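Local coordinates for protein acetyl-CoA acetyltransferase (Bacillus anthracis, PDB 3SS6) that probably catalyses the thiolase reaction, the reversible condensation of two acetyl-CoA molecules to acetoacetyl-CoA and free coenzyme A, at residues C59-D64 with G84-R89; V54-C59 with N67-A72; N26-E31 with T63-T68; E119-S124 with L251-A256; P125-Q130 with R143-E148. All blocks are in the same frame, centred on the assembly; numbering follows the deposited sequence.

In the fold
Contacts 1, 2 and 3 form one cluster round the loop that joins strand 53-57 to helix 68-75: the centres of contacts 1 and 2 lie about 6 Å apart, and that of contact 3 about 9 Å from each. E119 ties contact 4 to them, its carboxylate taking the backbone N-H groups of C59 and I60. Contact 5 sits farthest out, inside the long excursion that contact 4 closes, its centre about 16 Å from that of contact 4 and about 21 Å from that of contact 2. Segment 84-89 leads almost directly to C91, found as S-hydroxycysteine and consistent with the nucleophilic cysteine of thiolases. All five contacts touch the second subunit.

Contact 1 of 5, residues C59-D64 with G84-R89; sequences CIQRTD and GYTIQR. With K (potassium ion), chain F.
Q88 closes the tight end of this contact. Its side chain bends at chi2 (-73°) so that NE2 reaches back across to the carbonyl of C59; the bond from Q88 NE2 to C59 O is 3.1 Å long, nearly straight at 161°, and lands on a lone pair in the carbonyl plane. The other end of the same amide, OE1, takes the backbone N-H of Q90, so a buried glutamine satisfies a carbonyl and an N-H at once. Beside it the extended chain of Q61 meets T86 tip to tip, with Q61 NE2 3.6 Å from T86 CG2. T86 can offer this methyl because its hydroxyl turns to N67. Strand 83-88 is the outermost strand of the sheet on this side of the chain, but T86 and Q88 pair antiparallel with a strand of the second subunit, carrying the sheet through the thiolase dimer. Looser fitting begins where Q61 NE2, also bonded to H58 O, uses a water to reach the strand: the water lies 2.9 Å from Q61 NE2, which donates to it, and the water donates in turn to T86 O. Beyond Q61 the loop leaves the strand, and the partly exposed R62 grips D64 side-on, with R62 NE 2.9 Å from D64 OD1. On the strand's other face Y85 OH binds potassium at 3.1 Å, together with S100 and with Y85 and S100 of the second subunit.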
# COMPACT_ATOMS: atom_id res chain seq x y z
N CYS A 59 -4.67 14.92 -17.50
CA CYS A 59 -3.87 13.70 -17.66
C CYS A 59 -3.94 12.60 -16.60
O CYS A 59 -4.01 11.43 -16.93
CB CYS A 59 -2.41 14.05 -17.93
SG CYS A 59 -2.19 14.91 -19.49
N ILE A 60 -3.94 12.99 -15.34
CA ILE A 60 -3.98 12.01 -14.27
C ILE A 60 -5.29 12.16 -13.52
O ILE A 60 -5.35 12.70 -12.44
CB ILE A 60 -2.82 12.22 -13.28
CG1 ILE A 60 -1.47 12.28 -14.01
CG2 ILE A 60 -2.81 11.13 -12.23
CD1 ILE A 60 -0.29 12.56 -13.11
N GLN A 61 -6.33 11.62 -14.14
CA GLN A 61 -7.67 11.67 -13.60
C GLN A 61 -7.77 10.83 -12.33
O GLN A 61 -7.01 9.90 -12.14
CB GLN A 61 -8.70 11.33 -14.66
CG GLN A 61 -8.71 12.39 -15.75
CD GLN A 61 -9.51 12.00 -16.96
OE1 GLN A 61 -10.55 11.39 -16.86
NE2 GLN A 61 -9.01 12.38 -18.12
N ARG A 62 -8.70 11.19 -11.47
CA ARG A 62 -8.83 10.51 -10.20
C ARG A 62 -10.24 9.95 -10.04
O ARG A 62 -11.22 10.65 -10.29
CB ARG A 62 -8.58 11.49 -9.06
CG ARG A 62 -7.15 11.99 -8.99
CD ARG A 62 -7.02 13.18 -8.03
NE ARG A 62 -7.44 12.85 -6.67
CZ ARG A 62 -6.77 13.19 -5.57
NH1 ARG A 62 -5.64 13.90 -5.66
NH2 ARG A 62 -7.23 12.85 -4.37
N THR A 63 -10.32 8.70 -9.59
CA THR A 63 -11.64 8.10 -9.40
C THR A 63 -12.41 8.69 -8.22
O THR A 63 -13.63 8.50 -8.12
CB THR A 63 -11.54 6.56 -9.27
OG1 THR A 63 -10.43 6.22 -8.44
CG2 THR A 63 -11.31 5.95 -10.64
N ASP A 64 -11.71 9.41 -7.34
CA ASP A 64 -12.38 10.08 -6.22
C ASP A 64 -12.94 11.46 -6.61
O ASP A 64 -13.63 12.11 -5.82
CB ASP A 64 -11.50 10.13 -4.95
CG ASP A 64 -10.30 11.06 -5.06
OD1 ASP A 64 -10.04 11.63 -6.14
OD2 ASP A 64 -9.58 11.21 -4.04
N GLY A 84 -20.57 18.55 -18.03
CA GLY A 84 -19.16 18.63 -18.35
C GLY A 84 -18.62 17.26 -18.71
O GLY A 84 -19.24 16.24 -18.42
N TYR A 85 -17.46 17.26 -19.36
CA TYR A 85 -16.73 16.02 -19.62
C TYR A 85 -15.25 16.30 -19.70
O TYR A 85 -14.84 17.45 -19.85
CB TYR A 85 -17.23 15.26 -20.85
CG TYR A 85 -17.06 15.88 -22.23
CD1 TYR A 85 -16.10 15.41 -23.11
CD2 TYR A 85 -17.92 16.87 -22.67
CE1 TYR A 85 -15.98 15.92 -24.40
CE2 TYR A 85 -17.81 17.41 -23.96
CZ TYR A 85 -16.84 16.92 -24.81
OH TYR A 85 -16.73 17.43 -26.09
N THR A 86 -14.47 15.23 -19.54
CA THR A 86 -13.05 15.37 -19.30
C THR A 86 -12.28 14.64 -20.39
O THR A 86 -12.69 13.55 -20.83
CB THR A 86 -12.71 14.86 -17.88
OG1 THR A 86 -13.56 15.52 -16.93
CG2 THR A 86 -11.28 15.16 -17.52
N ILE A 87 -11.19 15.25 -20.84
CA ILE A 87 -10.45 14.75 -22.00
C ILE A 87 -9.01 14.37 -21.66
O ILE A 87 -8.32 15.08 -20.93
CB ILE A 87 -10.47 15.80 -23.14
CG1 ILE A 87 -11.88 15.87 -23.74
CG2 ILE A 87 -9.42 15.47 -24.21
CD1 ILE A 87 -12.02 16.90 -24.85
N GLN A 88 -8.58 13.24 -22.23
CA GLN A 88 -7.20 12.80 -22.06
C GLN A 88 -6.57 12.63 -23.44
O GLN A 88 -6.92 11.73 -24.19
CB GLN A 88 -7.13 11.47 -21.31
CG GLN A 88 -6.01 11.34 -20.25
CD GLN A 88 -4.62 11.21 -20.82
OE1 GLN A 88 -4.42 11.31 -22.03
NE2 GLN A 88 -3.63 10.99 -19.96
N ARG A 89 -5.64 13.53 -23.78
CA ARG A 89 -4.86 13.45 -25.01
C ARG A 89 -3.45 13.82 -24.59
O ARG A 89 -2.77 14.61 -25.21
CB ARG A 89 -5.36 14.30 -26.20
CG ARG A 89 -4.90 13.68 -27.54
CD ARG A 89 -4.82 14.68 -28.69
NE ARG A 89 -6.05 15.00 -29.42
CZ ARG A 89 -6.58 14.25 -30.39
NH1 ARG A 89 -6.05 13.09 -30.72
NH2 ARG A 89 -7.68 14.67 -31.01
K K F . -14.90 15.91 -28.08
O HOH W 1 -10.68 11.53 -20.32

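Contact 2 of 5, residues V54-C59 with N67-A72; sequences VILGHC and NTARTA
N67 OD1 is gripped twice: by the hydroxyl of T86 on the next strand, and by the backbone N-H of R70, a straight but weak bond of 3.3 Å between R70 N and N67 OD1. This second grip makes N67 the N-cap of helix 68-75. Asparagine suits the place, since it tolerates the positive phi of 65° and its ND2 can still donate to G84 O. One residue on, T68 OG1 meets H58 ND1 at 2.8 Å. The hydroxyl lies at the edge of the imidazole, in its plane, and the two side chains cross at about a right angle. H58 reaches it with CG anti to its backbone N (chi1 -169°), while T68 puts OG1 beside its own backbone N, so a buried ring nitrogen and a buried hydroxyl satisfy each other. The rest is mostly apolar. A69 points its methyl toward the strand, and A69 CB comes to 3.5 Å from V54 O; so small a side chain fits where the backbones lie this close, with A69 CA 5.4 Å from L56 CA. Flanking it, V54 CG1 stands 4.1 Å from A69 CB, and L56 lays CD1 along the helix, 3.9 Å from A69 CA and close to the methyl of A72. The axes of strand 54-57 and helix 68-72 pass 7.3 Å apart at 129°, so the helix runs back obliquely over its strand. Strand 53-57, helix 68-75 and the parallel strand 83-88 thus form a beta-alpha-beta crossover, the repeating element of the layered alpha/beta thiolase fold.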
# COMPACT_ATOMS: atom_id res chain seq x y z
N VAL A 54 -18.81 22.41 -19.54
CA VAL A 54 -17.43 22.63 -19.10
C VAL A 54 -16.62 21.46 -19.64
O VAL A 54 -17.00 20.31 -19.42
CB VAL A 54 -17.32 22.66 -17.57
CG1 VAL A 54 -15.85 22.68 -17.12
CG2 VAL A 54 -18.09 23.88 -17.01
N ILE A 55 -15.54 21.73 -20.36
CA ILE A 55 -14.71 20.65 -20.88
C ILE A 55 -13.29 20.86 -20.40
O ILE A 55 -12.70 21.91 -20.64
CB ILE A 55 -14.71 20.64 -22.43
CG1 ILE A 55 -16.14 20.68 -22.95
CG2 ILE A 55 -13.97 19.38 -22.96
CD1 ILE A 55 -16.22 20.67 -24.47
N LEU A 56 -12.74 19.88 -19.67
CA LEU A 56 -11.38 20.01 -19.14
C LEU A 56 -10.46 18.90 -19.63
O LEU A 56 -10.83 17.72 -19.62
CB LEU A 56 -11.39 19.96 -17.61
CG LEU A 56 -12.05 21.13 -16.86
CD1 LEU A 56 -11.88 20.92 -15.37
CD2 LEU A 56 -11.41 22.43 -17.30
N GLY A 57 -9.23 19.27 -19.94
CA GLY A 57 -8.21 18.31 -20.30
C GLY A 57 -7.55 17.95 -18.97
O GLY A 57 -7.26 18.83 -18.17
N HIS A 58 -7.36 16.66 -18.71
CA HIS A 58 -6.75 16.22 -17.46
C HIS A 58 -5.99 14.90 -17.64
O HIS A 58 -6.60 13.89 -17.96
CB HIS A 58 -7.86 16.07 -16.42
CG HIS A 58 -7.37 15.88 -15.02
ND1 HIS A 58 -8.19 15.45 -14.00
CD2 HIS A 58 -6.15 16.07 -14.46
CE1 HIS A 58 -7.50 15.38 -12.88
NE2 HIS A 58 -6.26 15.75 -13.13
N CYS A 59 -4.67 14.92 -17.50
CA CYS A 59 -3.87 13.70 -17.66
C CYS A 59 -3.94 12.60 -16.60
O CYS A 59 -4.01 11.43 -16.93
CB CYS A 59 -2.41 14.05 -17.93
SG CYS A 59 -2.19 14.91 -19.49
N ASN A 67 -14.88 12.35 -13.45
CA ASN A 67 -15.30 13.35 -14.41
C ASN A 67 -14.92 14.69 -13.80
O ASN A 67 -15.69 15.38 -13.26
CB ASN A 67 -16.77 13.32 -14.73
CG ASN A 67 -17.11 14.24 -15.88
OD1 ASN A 67 -16.31 15.01 -16.25
ND2 ASN A 67 -18.30 14.13 -16.41
N THR A 68 -13.65 15.03 -13.92
CA THR A 68 -13.18 16.24 -13.32
C THR A 68 -13.95 17.48 -13.69
O THR A 68 -14.18 18.31 -12.88
CB THR A 68 -11.71 16.51 -13.76
OG1 THR A 68 -10.96 15.33 -13.74
CG2 THR A 68 -11.04 17.59 -12.91
N ALA A 69 -14.34 17.55 -14.95
CA ALA A 69 -15.06 18.72 -15.46
C ALA A 69 -16.43 18.91 -14.80
O ALA A 69 -16.76 20.01 -14.33
CB ALA A 69 -15.22 18.60 -16.97
N ARG A 70 -17.23 17.85 -14.76
CA ARG A 70 -18.56 17.95 -14.15
C ARG A 70 -18.41 18.21 -12.66
O ARG A 70 -19.16 19.01 -12.09
CB ARG A 70 -19.36 16.67 -14.39
CG ARG A 70 -20.63 16.55 -13.55
CD ARG A 70 -21.65 17.65 -13.83
NE ARG A 70 -22.93 17.29 -13.22
CZ ARG A 70 -24.06 17.98 -13.35
NH1 ARG A 70 -24.08 19.09 -14.09
NH2 ARG A 70 -25.17 17.55 -12.76
N THR A 71 -17.46 17.52 -12.04
CA THR A 71 -17.27 17.67 -10.61
C THR A 71 -16.85 19.11 -10.28
O THR A 71 -17.36 19.70 -9.34
CB THR A 71 -16.28 16.65 -10.05
OG1 THR A 71 -16.75 15.32 -10.33
CG2 THR A 71 -16.13 16.80 -8.54
N ALA A 72 -15.94 19.67 -11.07
CA ALA A 72 -15.49 21.04 -10.81
C ALA A 72 -16.61 22.05 -11.08
O ALA A 72 -16.74 23.05 -10.36
CB ALA A 72 -14.25 21.36 -11.65

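Contact 3 of 5, residues N26-E31 with T63-T68; sequences NVTPVE and TDEANT. With SO4 (sulfate ion), chain J.
A capping box opens helix 29-43, and the carboxylate of E65, coming from the loop before helix 68-75, is laid across it. Within the box T28 OG1 accepts from E31 N at 3.2 Å, and E31 OE1 accepts in return from T28 N at 3.0 Å. The T28 hydroxyl, held in the crowded position between backbone N and carbonyl carbon (chi1 72°), spends its proton on E65: T28 OG1 donates to the syn lone pair of E65 OE2 at 2.6 Å. The other oxygen, E65 OE1, accepts from V30 N at 3.2 Å, met 32° above the carboxylate plane. An acidic side chain suits this first turn, where N-H groups lack partners in the helix and the helix dipole would favour negative charge. P29 fits for the complementary reason: it has no N-H to satisfy, and its CD packs 3.5 Å from E65 OE1. The contact thereby joins the starts of two helices that pack against the same thiolase sheet. Between them V30 CG2 presses on E65 OE1 and also stands 4.0 Å from the methyl CG2 of T68. At the far end of the segment, exposed N26 gives ND2 to a sulfate, probably from the crystallisation liquor, and to E208.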
# COMPACT_ATOMS: atom_id res chain seq x y z
N ASN A 26 -1.08 20.48 -1.64
CA ASN A 26 -2.25 19.86 -1.02
C ASN A 26 -3.55 20.27 -1.68
O ASN A 26 -4.58 20.38 -1.01
CB ASN A 26 -2.32 20.27 0.45
CG ASN A 26 -1.13 19.78 1.23
OD1 ASN A 26 -0.69 18.65 1.06
ND2 ASN A 26 -0.59 20.64 2.10
N VAL A 27 -3.50 20.51 -2.98
CA VAL A 27 -4.71 20.90 -3.70
C VAL A 27 -5.02 19.83 -4.74
O VAL A 27 -4.11 19.39 -5.45
CB VAL A 27 -4.52 22.26 -4.38
CG1 VAL A 27 -5.76 22.67 -5.15
CG2 VAL A 27 -4.18 23.33 -3.33
N THR A 28 -6.29 19.41 -4.82
CA THR A 28 -6.70 18.42 -5.82
C THR A 28 -7.02 19.10 -7.15
O THR A 28 -7.15 20.33 -7.22
CB THR A 28 -7.95 17.62 -5.39
OG1 THR A 28 -9.12 18.46 -5.47
CG2 THR A 28 -7.80 17.06 -3.98
N PRO A 29 -7.14 18.31 -8.23
CA PRO A 29 -7.44 18.96 -9.51
C PRO A 29 -8.76 19.73 -9.50
O PRO A 29 -8.82 20.82 -10.07
CB PRO A 29 -7.49 17.78 -10.50
CG PRO A 29 -6.58 16.74 -9.90
CD PRO A 29 -6.85 16.87 -8.39
N VAL A 30 -9.80 19.17 -8.90
CA VAL A 30 -11.07 19.89 -8.82
C VAL A 30 -10.90 21.19 -8.04
O VAL A 30 -11.37 22.24 -8.47
CB VAL A 30 -12.19 19.03 -8.21
CG1 VAL A 30 -13.40 19.89 -7.81
CG2 VAL A 30 -12.61 17.94 -9.21
N GLU A 31 -10.19 21.14 -6.91
CA GLU A 31 -9.98 22.33 -6.10
C GLU A 31 -9.24 23.42 -6.86
O GLU A 31 -9.50 24.61 -6.69
CB GLU A 31 -9.24 21.98 -4.82
CG GLU A 31 -10.09 21.12 -3.90
CD GLU A 31 -9.31 20.59 -2.71
OE1 GLU A 31 -8.07 20.59 -2.76
OE2 GLU A 31 -9.96 20.15 -1.74
N THR A 63 -10.32 8.70 -9.59
CA THR A 63 -11.64 8.10 -9.40
C THR A 63 -12.41 8.69 -8.22
O THR A 63 -13.63 8.50 -8.12
CB THR A 63 -11.54 6.56 -9.27
OG1 THR A 63 -10.43 6.22 -8.44
CG2 THR A 63 -11.31 5.95 -10.64
N ASP A 64 -11.71 9.41 -7.34
CA ASP A 64 -12.38 10.08 -6.22
C ASP A 64 -12.94 11.46 -6.61
O ASP A 64 -13.63 12.11 -5.82
CB ASP A 64 -11.50 10.13 -4.95
CG ASP A 64 -10.30 11.06 -5.06
OD1 ASP A 64 -10.04 11.63 -6.14
OD2 ASP A 64 -9.58 11.21 -4.04
N GLU A 65 -12.67 11.85 -7.85
CA GLU A 65 -13.18 13.08 -8.44
C GLU A 65 -13.50 12.68 -9.88
O GLU A 65 -12.95 13.24 -10.82
CB GLU A 65 -12.14 14.19 -8.38
CG GLU A 65 -11.85 14.67 -6.97
CD GLU A 65 -10.95 15.89 -6.92
OE1 GLU A 65 -10.28 16.18 -7.94
OE2 GLU A 65 -10.91 16.55 -5.87
N ALA A 66 -14.41 11.72 -10.04
CA ALA A 66 -14.79 11.20 -11.35
C ALA A 66 -15.40 12.26 -12.25
O ALA A 66 -16.32 12.90 -11.87
CB ALA A 66 -15.72 10.06 -11.21
N ASN A 67 -14.88 12.35 -13.45
CA ASN A 67 -15.30 13.35 -14.41
C ASN A 67 -14.92 14.69 -13.80
O ASN A 67 -15.69 15.38 -13.26
CB ASN A 67 -16.77 13.32 -14.73
CG ASN A 67 -17.11 14.24 -15.88
OD1 ASN A 67 -16.31 15.01 -16.25
ND2 ASN A 67 -18.30 14.13 -16.41
N THR A 68 -13.65 15.03 -13.92
CA THR A 68 -13.18 16.24 -13.32
C THR A 68 -13.95 17.48 -13.69
O THR A 68 -14.18 18.31 -12.88
CB THR A 68 -11.71 16.51 -13.76
OG1 THR A 68 -10.96 15.33 -13.74
CG2 THR A 68 -11.04 17.59 -12.91
S SO4 J . 2.20 19.02 4.62
O1 SO4 J . 1.25 18.76 5.70
O2 SO4 J . 1.76 20.17 3.84
O3 SO4 J . 3.52 19.28 5.19
O4 SO4 J . 2.27 17.84 3.75

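Contact 4 of 5, residues E119-S124 with L251-A256; sequences EAMSSS and LNDGSA
The carboxylate of D253 holds S122 with both oxygens. S122 OG donates to D253 OD2 at 2.6 Å and S122 N to D253 OD1 at 2.9 Å, the latter nearly straight at 169°, and each bond uses the syn lone pair. M121 N lies 2.7 Å from D253 OD1 too, but the bond is bent to 119° and weak. S122 OG also accepts from G21 N, so the small serine hydroxyl both donates and accepts. Just before the turn, E119 and G254 form an antiparallel hydrogen-bonded pair, with E119 N to G254 O 3.0 Å and G254 N to E119 O 2.9 Å. The E119 side chain turns away to take the N-H groups of C59 and I60. M121 to S124 make a type I turn, and S124 OG reaches back to A120 O. M121 SD takes a weak bond from N252 N, and the bend at chi3 (79°) then turns CE to 3.9 Å from L251 CD2; M121 CG lies against N252 O, a buried carbonyl lacking a polar partner. Methionine's flexible chain suits this place, where it crosses L251 at about a right angle. With two N-H groups and a hydroxyl directed at it, the D253 carboxylate is probably ionised and fixes the turn where strand 112-120 leaves strand 252-262.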
# COMPACT_ATOMS: atom_id res chain seq x y z
N GLU A 119 -3.91 20.23 -13.98
CA GLU A 119 -3.12 19.12 -13.48
C GLU A 119 -2.65 19.47 -12.10
O GLU A 119 -2.14 20.58 -11.87
CB GLU A 119 -1.89 18.83 -14.36
CG GLU A 119 -1.41 17.35 -14.25
CD GLU A 119 -2.37 16.40 -14.97
OE1 GLU A 119 -2.66 16.62 -16.17
OE2 GLU A 119 -2.86 15.44 -14.34
N ALA A 120 -2.86 18.54 -11.18
CA ALA A 120 -2.36 18.67 -9.81
C ALA A 120 -1.40 17.51 -9.63
O ALA A 120 -1.77 16.44 -9.15
CB ALA A 120 -3.51 18.60 -8.81
N MET A 121 -0.16 17.71 -10.07
CA MET A 121 0.80 16.61 -10.06
C MET A 121 1.24 16.31 -8.63
O MET A 121 1.38 15.15 -8.27
CB MET A 121 1.98 16.92 -11.00
CG MET A 121 1.50 17.13 -12.43
SD MET A 121 2.77 17.45 -13.68
CE MET A 121 3.39 15.77 -13.97
N SER A 122 1.42 17.35 -7.82
CA SER A 122 1.89 17.19 -6.44
C SER A 122 0.99 16.30 -5.59
O SER A 122 1.47 15.61 -4.69
CB SER A 122 2.03 18.55 -5.75
OG SER A 122 2.97 19.40 -6.39
N SER A 123 -0.32 16.35 -5.84
CA SER A 123 -1.28 15.59 -5.02
C SER A 123 -1.68 14.27 -5.66
O SER A 123 -2.57 13.55 -5.15
CB SER A 123 -2.51 16.46 -4.73
OG SER A 123 -3.14 16.84 -5.95
N SER A 124 -1.04 13.91 -6.77
CA SER A 124 -1.39 12.68 -7.46
C SER A 124 -1.03 11.45 -6.62
O SER A 124 -0.02 11.45 -5.92
CB SER A 124 -0.70 12.62 -8.83
OG SER A 124 -1.25 13.61 -9.69
N LEU A 251 7.89 19.24 -13.11
CA LEU A 251 6.62 18.65 -12.71
C LEU A 251 5.91 19.78 -11.97
O LEU A 251 6.50 20.41 -11.09
CB LEU A 251 6.87 17.47 -11.77
CG LEU A 251 7.79 16.35 -12.28
CD1 LEU A 251 7.99 15.26 -11.23
CD2 LEU A 251 7.26 15.76 -13.57
N ASN A 252 4.67 20.05 -12.33
CA ASN A 252 4.03 21.28 -11.87
C ASN A 252 2.52 21.16 -11.71
O ASN A 252 1.91 20.21 -12.19
CB ASN A 252 4.33 22.42 -12.85
CG ASN A 252 5.80 22.79 -12.89
OD1 ASN A 252 6.28 23.62 -12.10
ND2 ASN A 252 6.52 22.17 -13.81
N ASP A 253 1.93 22.15 -11.03
CA ASP A 253 0.49 22.18 -10.77
C ASP A 253 -0.11 23.44 -11.36
O ASP A 253 0.46 24.52 -11.22
CB ASP A 253 0.23 22.17 -9.26
CG ASP A 253 0.95 21.05 -8.53
OD1 ASP A 253 1.04 19.94 -9.09
OD2 ASP A 253 1.44 21.26 -7.40
N GLY A 254 -1.26 23.34 -12.00
CA GLY A 254 -1.89 24.55 -12.52
C GLY A 254 -3.21 24.29 -13.20
O GLY A 254 -3.49 23.17 -13.58
N SER A 255 -4.03 25.32 -13.35
CA SER A 255 -5.23 25.21 -14.17
C SER A 255 -5.33 26.42 -15.09
O SER A 255 -4.69 27.46 -14.85
CB SER A 255 -6.49 25.12 -13.29
OG SER A 255 -6.62 26.28 -12.47
N ALA A 256 -6.10 26.28 -16.16
CA ALA A 256 -6.27 27.37 -17.12
C ALA A 256 -7.58 27.18 -17.87
O ALA A 256 -7.91 26.06 -18.26
CB ALA A 256 -5.10 27.42 -18.09

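Contact 5 of 5, residues P125-Q130 with R143-E148; sequences PYALKQ and RDTVWE. With SO4 (sulfate ion), chain E.
Strands 126-128 and 140-144 run antiparallel, A127 and R143 forming the hydrogen-bonded pair (A127 N to R143 O and R143 N to A127 O, both 2.8 Å) and Y126 with D144 the non-hydrogen-bonded one. On the Y126 side the ring lies against D144, whose CA sits over its face, 3.8 Å from the centroid, as a CH-pi contact. D144, with CG anti to its backbone N, caps the helix by taking V146 N on OD1; that oxygen also meets R132 of the second subunit. Y126 OH bonds to Q138 O of the third subunit. T145 begins the helix with its hydroxyl in the crowded position (chi1 58°), which places OG1 2.7 Å from P125 O, on a lone pair. On the face of A127 and R143, E148 OE2 accepts twice: from K129 NZ at 2.7 Å through its syn lone pair, and from R143 NE at 2.8 Å through its anti one. This shared oxygen would offset the repulsion of the two cations, K129 NZ and R143 NE being only 4.2 Å apart; K129 also pairs with D64 of the second subunit. The strand 126-128 ladder continues into that subunit, an arrangement consistent with the tetramerisation loop of bacterial thiolases.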
# COMPACT_ATOMS: atom_id res chain seq x y z
N PRO A 125 -1.87 10.41 -6.69
CA PRO A 125 -1.71 9.24 -5.82
C PRO A 125 -0.66 8.24 -6.27
O PRO A 125 -0.04 8.40 -7.34
CB PRO A 125 -3.10 8.58 -5.88
CG PRO A 125 -3.56 8.87 -7.26
CD PRO A 125 -3.07 10.29 -7.54
N TYR A 126 -0.44 7.24 -5.42
CA TYR A 126 0.31 6.04 -5.77
C TYR A 126 -0.69 4.91 -6.00
O TYR A 126 -1.80 4.94 -5.48
CB TYR A 126 1.28 5.67 -4.65
CG TYR A 126 2.61 6.37 -4.79
CD1 TYR A 126 2.74 7.71 -4.44
CD2 TYR A 126 3.73 5.70 -5.28
CE1 TYR A 126 3.95 8.37 -4.58
CE2 TYR A 126 4.96 6.35 -5.41
CZ TYR A 126 5.05 7.69 -5.07
OH TYR A 126 6.25 8.36 -5.19
N ALA A 127 -0.29 3.93 -6.81
CA ALA A 127 -1.18 2.83 -7.19
C ALA A 127 -0.54 1.48 -6.87
O ALA A 127 0.68 1.32 -6.95
CB ALA A 127 -1.51 2.90 -8.67
N LEU A 128 -1.38 0.50 -6.53
CA LEU A 128 -0.94 -0.88 -6.37
C LEU A 128 -1.70 -1.74 -7.38
O LEU A 128 -2.94 -1.77 -7.38
CB LEU A 128 -1.19 -1.38 -4.95
CG LEU A 128 -0.22 -0.88 -3.88
CD1 LEU A 128 -0.69 -1.29 -2.48
CD2 LEU A 128 1.18 -1.43 -4.14
N LYS A 129 -0.97 -2.44 -8.24
CA LYS A 129 -1.59 -3.21 -9.31
C LYS A 129 -1.96 -4.63 -8.91
O LYS A 129 -2.78 -5.26 -9.59
CB LYS A 129 -0.68 -3.28 -10.54
CG LYS A 129 -0.12 -1.95 -11.00
CD LYS A 129 -1.19 -0.95 -11.38
CE LYS A 129 -0.55 0.38 -11.78
NZ LYS A 129 0.50 0.21 -12.84
N GLN A 130 -1.36 -5.16 -7.84
CA GLN A 130 -1.59 -6.55 -7.46
C GLN A 130 -2.35 -6.67 -6.16
O GLN A 130 -2.49 -7.77 -5.61
CB GLN A 130 -0.26 -7.31 -7.32
CG GLN A 130 0.74 -7.02 -8.41
CD GLN A 130 0.29 -7.52 -9.76
OE1 GLN A 130 -0.53 -8.44 -9.85
NE2 GLN A 130 0.81 -6.91 -10.82
N ARG A 143 3.39 2.08 -7.34
CA ARG A 143 3.67 2.88 -8.53
C ARG A 143 3.27 4.33 -8.40
O ARG A 143 2.16 4.66 -8.01
CB ARG A 143 2.96 2.25 -9.74
CG ARG A 143 3.36 0.80 -10.00
CD ARG A 143 4.69 0.71 -10.76
NE ARG A 143 4.56 1.20 -12.13
CZ ARG A 143 5.53 1.15 -13.04
NH1 ARG A 143 6.71 0.62 -12.73
NH2 ARG A 143 5.33 1.63 -14.26
N ASP A 144 4.21 5.21 -8.71
CA ASP A 144 3.94 6.64 -8.70
C ASP A 144 3.20 7.00 -9.99
O ASP A 144 3.73 6.81 -11.09
CB ASP A 144 5.29 7.38 -8.67
CG ASP A 144 5.14 8.89 -8.66
OD1 ASP A 144 4.03 9.40 -8.92
OD2 ASP A 144 6.15 9.56 -8.38
N THR A 145 1.95 7.46 -9.87
CA THR A 145 1.16 7.78 -11.07
C THR A 145 1.79 8.88 -11.93
O THR A 145 1.62 8.89 -13.15
CB THR A 145 -0.31 8.15 -10.74
OG1 THR A 145 -0.34 9.28 -9.86
CG2 THR A 145 -1.03 6.97 -10.11
N VAL A 146 2.51 9.80 -11.31
CA VAL A 146 3.20 10.84 -12.06
C VAL A 146 4.32 10.20 -12.88
O VAL A 146 4.47 10.46 -14.08
CB VAL A 146 3.78 11.92 -11.13
CG1 VAL A 146 4.77 12.83 -11.89
CG2 VAL A 146 2.67 12.74 -10.49
N TRP A 147 5.10 9.32 -12.26
CA TRP A 147 6.21 8.69 -12.96
C TRP A 147 5.73 7.77 -14.07
O TRP A 147 6.41 7.61 -15.09
CB TRP A 147 7.12 7.94 -11.97
CG TRP A 147 8.58 7.98 -12.32
CD1 TRP A 147 9.34 6.94 -12.77
CD2 TRP A 147 9.44 9.11 -12.25
NE1 TRP A 147 10.64 7.37 -12.98
CE2 TRP A 147 10.72 8.70 -12.67
CE3 TRP A 147 9.26 10.44 -11.87
CZ2 TRP A 147 11.81 9.57 -12.72
CZ3 TRP A 147 10.34 11.31 -11.92
CH2 TRP A 147 11.60 10.87 -12.34
N GLU A 148 4.55 7.16 -13.90
CA GLU A 148 3.97 6.29 -14.93
C GLU A 148 3.56 7.09 -16.15
O GLU A 148 3.77 6.68 -17.29
CB GLU A 148 2.72 5.57 -14.40
CG GLU A 148 3.02 4.47 -13.41
CD GLU A 148 1.86 3.51 -13.22
OE1 GLU A 148 0.71 3.97 -13.24
OE2 GLU A 148 2.12 2.30 -13.04
S SO4 E . 4.14 -5.36 -9.24
O1 SO4 E . 3.05 -4.64 -9.91
O2 SO4 E . 5.41 -4.83 -9.71
O3 SO4 E . 4.06 -5.21 -7.81
O4 SO4 E . 4.05 -6.78 -9.58